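Local coordinates for protein peptide synthase (PDB 2QTP) that is of unknown function but, as a DUF1185 protein with a variant of the Bacillus chorismate mutase fold, may take part in amino-acid metabolism, at residues R21-S24 / P25-K29. Sequence-based numbering, arbitrary orientation.
Sequences REIS and PPTRK
Between Ile23 and Thr27 the strand breaks at a cis peptide bond joining Ser24 to Pro25, which brings the two CA atoms to 2.9 Å and swings the chain round a corner. Ile23 O then lies against the backbone beyond the bend, 3.2 Å from Pro26 N. That nitrogen, a proline's, has no hydrogen to give, and a turn of this type does without the bond; what remains is a CH...O contact from Pro26 CA to the same carbonyl oxygen at 3.4 Å, bent to 125° at the hydrogen. Inside the bend the methyls of Ile23 and Thr27 meet, CG2 to CG2 at 3.6 Å, the side chains crossing at a slant. With CG1 beside the backbone N (chi1 -52°), Ile23 CG2 falls anti to it, and the same methyl packs on Pro25 O at 3.4 Å. Pro25 touches Ser172 and Pro26 touches Arg16. Backbone hydrogen bonds between Ile23 and Arg16, and between Thr27 and Thr15, tie both sides of the corner to the end of strand 5-15 and the residue after it. The whole is a surface type VIb β-turn with cis Pro25 at its third position, interrupting the long second strand of a β-hairpin near its turn.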
loop_
_atom_site.group_PDB
_atom_site.type_symbol
_atom_site.label_atom_id
_atom_site.label_comp_id
_atom_site.label_asym_id
_atom_site.label_seq_id
_atom_site.Cartn_x
_atom_site.Cartn_y
_atom_site.Cartn_z
ATOM N N ARG A 21 -28.047 -2.558 7.319
ATOM C CA ARG A 21 -28.188 -4.004 7.531
ATOM C C ARG A 21 -27.010 -4.547 8.352
ATOM O O ARG A 21 -25.862 -4.285 8.007
ATOM C CB ARG A 21 -28.221 -4.696 6.158
ATOM C CG ARG A 21 -29.306 -5.767 5.965
ATOM C CD ARG A 21 -29.440 -6.119 4.464
ATOM N NE ARG A 21 -28.294 -6.860 3.921
ATOM C CZ ARG A 21 -28.332 -8.139 3.548
ATOM N N GLU A 22 -27.300 -5.311 9.407
ATOM C CA GLU A 22 -26.265 -5.905 10.270
ATOM C C GLU A 22 -25.400 -6.938 9.520
ATOM O O GLU A 22 -25.877 -7.975 9.111
ATOM C CB GLU A 22 -26.889 -6.512 11.558
ATOM C CG GLU A 22 -27.169 -5.450 12.666
ATOM C CD GLU A 22 -28.098 -5.895 13.818
ATOM O OE1 GLU A 22 -28.580 -7.059 13.842
ATOM O OE2 GLU A 22 -28.362 -5.045 14.705
ATOM N N ILE A 23 -24.123 -6.632 9.338
ATOM C CA ILE A 23 -23.178 -7.504 8.641
ATOM C C ILE A 23 -22.552 -8.478 9.664
ATOM O O ILE A 23 -21.743 -8.080 10.518
ATOM C CB ILE A 23 -22.089 -6.665 7.919
ATOM C CG1 ILE A 23 -22.726 -5.582 7.043
ATOM C CG2 ILE A 23 -21.174 -7.536 7.074
ATOM C CD1 ILE A 23 -23.800 -6.073 6.117
ATOM N N SER A 24 -22.961 -9.749 9.581
ATOM C CA SER A 24 -22.520 -10.813 10.498
ATOM C C SER A 24 -22.155 -12.083 9.720
ATOM O O SER A 24 -23.021 -12.700 9.108
ATOM C CB SER A 24 -23.625 -11.149 11.499
ATOM O OG SER A 24 -23.105 -11.951 12.535
ATOM N N PRO A 25 -20.869 -12.469 9.715
ATOM C CA PRO A 25 -19.761 -11.809 10.412
ATOM C C PRO A 25 -19.436 -10.458 9.764
ATOM O O PRO A 25 -19.754 -10.248 8.591
ATOM C CB PRO A 25 -18.604 -12.798 10.226
ATOM C CG PRO A 25 -18.903 -13.461 8.919
ATOM C CD PRO A 25 -20.400 -13.612 8.908
ATOM N N PRO A 26 -18.854 -9.527 10.532
ATOM C CA PRO A 26 -18.411 -8.250 9.965
ATOM C C PRO A 26 -17.448 -8.435 8.825
ATOM O O PRO A 26 -16.635 -9.346 8.868
ATOM C CB PRO A 26 -17.664 -7.588 11.133
ATOM C CG PRO A 26 -18.354 -8.132 12.345
ATOM C CD PRO A 26 -18.647 -9.580 11.989
ATOM N N THR A 27 -17.530 -7.573 7.818
ATOM C CA THR A 27 -16.580 -7.616 6.757
ATOM C C THR A 27 -15.380 -6.751 7.160
ATOM O O THR A 27 -15.523 -5.772 7.879
ATOM C CB THR A 27 -17.215 -7.209 5.418
ATOM O OG1 THR A 27 -17.780 -5.907 5.520
ATOM C CG2 THR A 27 -18.315 -8.212 5.046
ATOM N N ARG A 28 -14.186 -7.144 6.734
ATOM C CA ARG A 28 -12.989 -6.473 7.180
ATOM C C ARG A 28 -12.022 -6.172 6.061
ATOM O O ARG A 28 -11.881 -6.948 5.108
ATOM C CB ARG A 28 -12.274 -7.306 8.248
ATOM C CG ARG A 28 -13.094 -7.621 9.494
ATOM C CD ARG A 28 -12.258 -8.371 10.502
ATOM N NE ARG A 28 -11.816 -9.651 9.940
ATOM C CZ ARG A 28 -10.777 -10.358 10.375
ATOM N NH1 ARG A 28 -10.031 -9.925 11.391
ATOM N NH2 ARG A 28 -10.479 -11.497 9.781
ATOM N N LYS A 29 -11.346 -5.036 6.187
ATOM C CA LYS A 29 -10.312 -4.634 5.248
ATOM C C LYS A 29 -9.072 -4.298 6.062
ATOM O O LYS A 29 -9.171 -3.733 7.163
ATOM C CB LYS A 29 -10.711 -3.372 4.479
ATOM C CG LYS A 29 -12.082 -3.369 3.865
ATOM C CD LYS A 29 -12.251 -2.072 3.094
ATOM C CE LYS A 29 -13.536 -2.017 2.298
ATOM N NZ LYS A 29 -13.638 -0.659 1.709
#